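K Homology domain-containing protein (Pyrococcus horikoshii, PDB 2E3U) probably binds RNA through its KH domains and is regarded as an archaeal Dim2p, a factor in pre-ribosomal RNA processing. Local coordinates at residues R111-L124 with T168-K182. Residues are numbered along the deposited sequence; the frame is centred on the assembly and turned at random.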
loop_
_atom_site.group_PDB
_atom_site.type_symbol
_atom_site.label_atom_id
_atom_site.label_comp_id
_atom_site.label_asym_id
_atom_site.label_seq_id
_atom_site.Cartn_x
_atom_site.Cartn_y
_atom_site.Cartn_z
ATOM N N ARG A 111 -4.765 0.027 -8.089
ATOM C CA ARG A 111 -6.060 0.232 -7.404
ATOM C C ARG A 111 -6.265 1.693 -6.940
ATOM O O ARG A 111 -7.369 2.231 -7.036
ATOM C CB ARG A 111 -6.210 -0.709 -6.197
ATOM C CG ARG A 111 -7.642 -0.730 -5.604
ATOM C CD ARG A 111 -7.729 -1.556 -4.329
ATOM N NE ARG A 111 -9.034 -1.309 -3.721
ATOM C CZ ARG A 111 -9.704 -2.154 -2.941
ATOM N NH1 ARG A 111 -10.880 -1.763 -2.500
ATOM N NH2 ARG A 111 -9.209 -3.375 -2.613
ATOM N N LEU A 112 -5.190 2.330 -6.481
ATOM C CA LEU A 112 -5.241 3.667 -5.933
ATOM C C LEU A 112 -5.707 4.720 -6.945
ATOM O O LEU A 112 -6.082 5.819 -6.539
ATOM C CB LEU A 112 -3.892 4.075 -5.369
ATOM C CG LEU A 112 -3.555 3.472 -4.009
ATOM C CD1 LEU A 112 -2.041 3.542 -3.872
ATOM C CD2 LEU A 112 -4.240 4.270 -2.931
ATOM N N LEU A 113 -5.677 4.391 -8.246
ATOM C CA LEU A 113 -6.197 5.280 -9.298
ATOM C C LEU A 113 -7.701 5.436 -9.230
ATOM O O LEU A 113 -8.233 6.392 -9.763
ATOM C CB LEU A 113 -5.804 4.769 -10.688
ATOM C CG LEU A 113 -4.303 4.772 -11.018
ATOM C CD1 LEU A 113 -4.040 4.052 -12.316
ATOM C CD2 LEU A 113 -3.864 6.202 -11.111
ATOM N N ASN A 114 -8.393 4.486 -8.592
ATOM C CA ASN A 114 -9.850 4.546 -8.462
ATOM C C ASN A 114 -10.229 5.643 -7.479
ATOM O O ASN A 114 -9.593 5.814 -6.424
ATOM C CB ASN A 114 -10.461 3.204 -7.980
ATOM C CG ASN A 114 -10.146 2.007 -8.899
ATOM O OD1 ASN A 114 -10.118 0.851 -8.439
ATOM N ND2 ASN A 114 -9.911 2.269 -10.169
ATOM N N GLU A 115 -11.280 6.386 -7.805
ATOM C CA GLU A 115 -11.734 7.459 -6.914
ATOM C C GLU A 115 -12.327 6.897 -5.600
ATOM O O GLU A 115 -12.903 5.788 -5.566
ATOM C CB GLU A 115 -12.671 8.440 -7.660
ATOM C CG GLU A 115 -11.928 9.541 -8.534
ATOM C CD GLU A 115 -11.381 9.036 -9.896
ATOM O OE1 GLU A 115 -11.339 7.805 -10.160
ATOM O OE2 GLU A 115 -10.956 9.877 -10.722
ATOM N N GLY A 116 -12.129 7.645 -4.517
ATOM C CA GLY A 116 -12.470 7.192 -3.182
ATOM C C GLY A 116 -11.498 6.179 -2.608
ATOM O O GLY A 116 -11.696 5.697 -1.518
ATOM N N GLU A 117 -10.445 5.827 -3.336
ATOM C CA GLU A 117 -9.497 4.835 -2.810
ATOM C C GLU A 117 -8.292 5.560 -2.220
ATOM O O GLU A 117 -7.789 6.528 -2.811
ATOM C CB GLU A 117 -9.076 3.839 -3.889
ATOM C CG GLU A 117 -9.132 2.412 -3.438
ATOM C CD GLU A 117 -10.427 1.722 -3.752
ATOM O OE1 GLU A 117 -11.420 2.338 -4.140
ATOM O OE2 GLU A 117 -10.466 0.512 -3.594
ATOM N N TYR A 118 -7.857 5.098 -1.049
ATOM C CA TYR A 118 -6.776 5.723 -0.289
ATOM C C TYR A 118 -5.776 4.662 0.143
ATOM O O TYR A 118 -6.068 3.463 0.113
ATOM C CB TYR A 118 -7.323 6.417 0.968
ATOM C CG TYR A 118 -8.300 7.555 0.693
ATOM C CD1 TYR A 118 -7.892 8.888 0.745
ATOM C CD2 TYR A 118 -9.624 7.289 0.374
ATOM C CE1 TYR A 118 -8.795 9.925 0.485
ATOM C CE2 TYR A 118 -10.531 8.316 0.109
ATOM C CZ TYR A 118 -10.107 9.624 0.154
ATOM O OH TYR A 118 -11.031 10.625 -0.088
ATOM N N LEU A 119 -4.611 5.138 0.554
ATOM C CA LEU A 119 -3.524 4.321 1.017
ATOM C C LEU A 119 -3.357 4.656 2.478
ATOM O O LEU A 119 -3.411 5.819 2.829
ATOM C CB LEU A 119 -2.228 4.659 0.262
ATOM C CG LEU A 119 -0.975 3.994 0.776
ATOM C CD1 LEU A 119 -1.022 2.438 0.725
ATOM C CD2 LEU A 119 0.269 4.563 0.015
ATOM N N GLU A 120 -3.165 3.641 3.316
ATOM C CA GLU A 120 -2.833 3.853 4.710
ATOM C C GLU A 120 -1.673 2.943 5.085
ATOM O O GLU A 120 -1.768 1.742 4.928
ATOM C CB GLU A 120 -4.053 3.646 5.652
ATOM C CG GLU A 120 -3.644 3.459 7.154
ATOM C CD GLU A 120 -4.599 4.054 8.186
ATOM O OE1 GLU A 120 -4.154 4.295 9.335
ATOM O OE2 GLU A 120 -5.793 4.283 7.897
ATOM N N ILE A 121 -0.582 3.528 5.564
ATOM C CA ILE A 121 0.572 2.764 6.059
ATOM C C ILE A 121 0.651 2.775 7.588
ATOM O O ILE A 121 0.676 3.822 8.227
ATOM C CB ILE A 121 1.932 3.295 5.550
ATOM C CG1 ILE A 121 1.888 3.749 4.090
ATOM C CG2 ILE A 121 3.052 2.275 5.801
ATOM C CD1 ILE A 121 1.692 2.686 3.122
ATOM N N ILE A 122 0.729 1.580 8.157
ATOM C CA ILE A 122 0.783 1.383 9.595
ATOM C C ILE A 122 2.151 0.824 9.979
ATOM O O ILE A 122 2.584 -0.181 9.424
ATOM C CB ILE A 122 -0.331 0.372 10.042
ATOM C CG1 ILE A 122 -1.731 0.953 9.807
ATOM C CG2 ILE A 122 -0.187 -0.002 11.493
ATOM C CD1 ILE A 122 -1.913 2.375 10.394
ATOM N N ASN A 123 2.828 1.470 10.929
ATOM C CA ASN A 123 4.043 0.884 11.496
ATOM C C ASN A 123 3.623 -0.189 12.486
ATOM O O ASN A 123 2.879 0.081 13.421
ATOM C CB ASN A 123 4.932 1.938 12.178
ATOM C CG ASN A 123 5.447 3.014 11.203
ATOM O OD1 ASN A 123 6.180 2.716 10.248
ATOM N ND2 ASN A 123 5.084 4.276 11.469
ATOM N N LEU A 124 4.089 -1.409 12.248
ATOM C CA LEU A 124 3.717 -2.579 13.043
ATOM C C LEU A 124 4.022 -2.346 14.500
ATOM O O LEU A 124 3.343 -2.873 15.393
ATOM C CB LEU A 124 4.462 -3.819 12.567
ATOM C CG LEU A 124 3.953 -4.505 11.302
ATOM C CD1 LEU A 124 4.799 -5.711 10.961
ATOM C CD2 LEU A 124 2.510 -4.871 11.460
ATOM N N THR A 168 5.994 -2.547 8.321
ATOM C CA THR A 168 4.682 -1.927 8.091
ATOM C C THR A 168 3.659 -2.922 7.616
ATOM O O THR A 168 4.003 -3.993 7.131
ATOM C CB THR A 168 4.723 -0.806 7.038
ATOM O OG1 THR A 168 5.109 -1.354 5.767
ATOM C CG2 THR A 168 5.688 0.347 7.439
ATOM N N VAL A 169 2.388 -2.539 7.757
ATOM C CA VAL A 169 1.284 -3.115 7.012
ATOM C C VAL A 169 0.736 -1.946 6.233
ATOM O O VAL A 169 0.631 -0.857 6.781
ATOM C CB VAL A 169 0.119 -3.656 7.917
ATOM C CG1 VAL A 169 -0.833 -4.554 7.126
ATOM C CG2 VAL A 169 0.659 -4.420 9.044
ATOM N N ALA A 170 0.381 -2.156 4.966
ATOM C CA ALA A 170 -0.198 -1.076 4.147
ATOM C C ALA A 170 -1.555 -1.530 3.594
ATOM O O ALA A 170 -1.714 -2.686 3.251
ATOM C CB ALA A 170 0.742 -0.665 3.021
ATOM N N ILE A 171 -2.514 -0.612 3.530
ATOM C CA ILE A 171 -3.890 -0.917 3.195
ATOM C C ILE A 171 -4.357 0.028 2.100
ATOM O O ILE A 171 -4.013 1.208 2.109
ATOM C CB ILE A 171 -4.827 -0.806 4.424
ATOM C CG1 ILE A 171 -4.202 -1.506 5.645
ATOM C CG2 ILE A 171 -6.211 -1.401 4.090
ATOM C CD1 ILE A 171 -5.005 -1.374 6.990
ATOM N N ILE A 172 -5.091 -0.514 1.127
ATOM C CA ILE A 172 -5.685 0.263 0.036
ATOM C C ILE A 172 -7.154 -0.051 -0.003
ATOM O O ILE A 172 -7.532 -1.210 -0.023
ATOM C CB ILE A 172 -5.061 -0.046 -1.364
ATOM C CG1 ILE A 172 -3.596 0.382 -1.416
ATOM C CG2 ILE A 172 -5.837 0.700 -2.438
ATOM C CD1 ILE A 172 -2.807 -0.216 -2.604
ATOM N N GLY A 173 -7.977 0.982 0.048
ATOM C CA GLY A 173 -9.395 0.799 0.207
ATOM C C GLY A 173 -10.104 2.116 0.232
ATOM O O GLY A 173 -9.471 3.152 0.347
ATOM N N ASN A 174 -11.427 2.096 0.142
ATOM C CA ASN A 174 -12.154 3.299 0.549
ATOM C C ASN A 174 -12.030 3.430 2.089
ATOM O O ASN A 174 -11.635 2.471 2.751
ATOM C CB ASN A 174 -13.601 3.309 0.019
ATOM C CG ASN A 174 -14.507 2.309 0.718
ATOM O OD1 ASN A 174 -15.421 1.751 0.107
ATOM N ND2 ASN A 174 -14.281 2.101 1.995
ATOM N N PRO A 175 -12.333 4.617 2.665
ATOM C CA PRO A 175 -12.037 4.771 4.088
ATOM C C PRO A 175 -12.695 3.724 4.977
ATOM O O PRO A 175 -12.162 3.389 6.038
ATOM C CB PRO A 175 -12.615 6.159 4.405
ATOM C CG PRO A 175 -12.480 6.888 3.069
ATOM C CD PRO A 175 -12.946 5.833 2.109
ATOM N N ILE A 176 -13.829 3.190 4.551
ATOM C CA ILE A 176 -14.581 2.239 5.389
ATOM C C ILE A 176 -13.898 0.882 5.356
ATOM O O ILE A 176 -13.608 0.310 6.393
ATOM C CB ILE A 176 -16.091 2.191 4.953
ATOM C CG1 ILE A 176 -16.785 3.455 5.436
ATOM C CG2 ILE A 176 -16.842 0.931 5.497
ATOM C CD1 ILE A 176 -18.001 3.869 4.581
ATOM N N GLN A 177 -13.617 0.393 4.156
ATOM C CA GLN A 177 -12.823 -0.818 3.939
ATOM C C GLN A 177 -11.497 -0.801 4.709
ATOM O O GLN A 177 -11.167 -1.777 5.369
ATOM C CB GLN A 177 -12.582 -1.030 2.419
ATOM C CG GLN A 177 -13.862 -1.303 1.604
ATOM C CD GLN A 177 -13.636 -1.285 0.124
ATOM O OE1 GLN A 177 -12.673 -0.681 -0.385
ATOM N NE2 GLN A 177 -14.519 -1.936 -0.599
ATOM N N ILE A 178 -10.739 0.298 4.601
ATOM C CA ILE A 178 -9.488 0.475 5.362
ATOM C C ILE A 178 -9.697 0.322 6.884
ATOM O O ILE A 178 -8.934 -0.351 7.577
ATOM C CB ILE A 178 -8.817 1.863 5.083
ATOM C CG1 ILE A 178 -8.263 1.924 3.651
ATOM C CG2 ILE A 178 -7.694 2.146 6.099
ATOM C CD1 ILE A 178 -7.661 3.289 3.284
ATOM N N GLU A 179 -10.728 0.993 7.390
ATOM C CA GLU A 179 -11.071 0.987 8.789
ATOM C C GLU A 179 -11.377 -0.438 9.298
ATOM O O GLU A 179 -10.938 -0.823 10.393
ATOM C CB GLU A 179 -12.276 1.924 8.988
ATOM C CG GLU A 179 -12.298 2.651 10.288
ATOM C CD GLU A 179 -12.392 1.720 11.467
ATOM O OE1 GLU A 179 -11.637 1.949 12.446
ATOM O OE2 GLU A 179 -13.218 0.763 11.415
ATOM N N ILE A 180 -12.124 -1.215 8.508
ATOM C CA ILE A 180 -12.407 -2.620 8.810
ATOM C C ILE A 180 -11.140 -3.521 8.823
ATOM O O ILE A 180 -10.964 -4.328 9.747
ATOM C CB ILE A 180 -13.449 -3.206 7.821
ATOM C CG1 ILE A 180 -14.807 -2.521 7.984
ATOM C CG2 ILE A 180 -13.608 -4.764 8.007
ATOM C CD1 ILE A 180 -15.759 -2.811 6.852
ATOM N N ALA A 181 -10.299 -3.419 7.777
ATOM C CA ALA A 181 -9.044 -4.210 7.686
ATOM C C ALA A 181 -8.118 -3.765 8.783
ATOM O O ALA A 181 -7.562 -4.588 9.490
ATOM C CB ALA A 181 -8.346 -4.071 6.294
ATOM N N LYS A 182 -7.956 -2.461 8.940
ATOM C CA LYS A 182 -7.154 -1.912 10.044
ATOM C C LYS A 182 -7.527 -2.504 11.406
ATOM O O LYS A 182 -6.653 -2.959 12.153
ATOM C CB LYS A 182 -7.257 -0.365 10.101
ATOM C CG LYS A 182 -6.107 0.292 10.832
ATOM C CD LYS A 182 -6.342 1.778 11.152
ATOM C CE LYS A 182 -5.350 2.242 12.227
ATOM N NZ LYS A 182 -5.072 3.705 12.192
HETATM O O HOH W 1 -13.290 0.583 -3.060
#
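Arg111 gives one long side chain two jobs: its aliphatic part covers Ile172 CG2 and its polar end engages oxygens. CB and CG run along this methyl, CD comes closest to Ile172 CG2 at 3.5 Å, and NE lies 4.0 Å from it. With CG anti to the backbone N (chi1 -169°) and the chain extended, the guanidinium passes the isoleucine and sets one face against Ile172 O. NE and NH1 face the Glu117 carboxylate in a salt bridge, although OE2 is less surely placed. NH1 ends 3.0 Å from Gln177 OE1, at an angle too poor for a hydrogen bond, while NH2 bonds to Gly159 O and Ser161 OG. Truncation to alanine would probably uncover Ile172 CG2 and deprive Gly159 O and Ser161 OG of NH2. Gln177 OE1 accepts from Asn174 N, 3.1 Å away, at the helix N-cap. Beside the guanidinium begin the hydrogen-bonded pairs joining the antiparallel strands, Tyr118–Gly173, Glu120–Ile171 and Ile122–Val169. Ile178 CD1 packs 3.9 Å from Tyr118 CB, and Lys182 NZ salt-bridges Glu120 OE1 at 3.1 Å, syn but 32° out of the carboxylate plane. A 1-3-2 antiparallel sheet whose last strand leads into a packed helix characterises the type I KH fold.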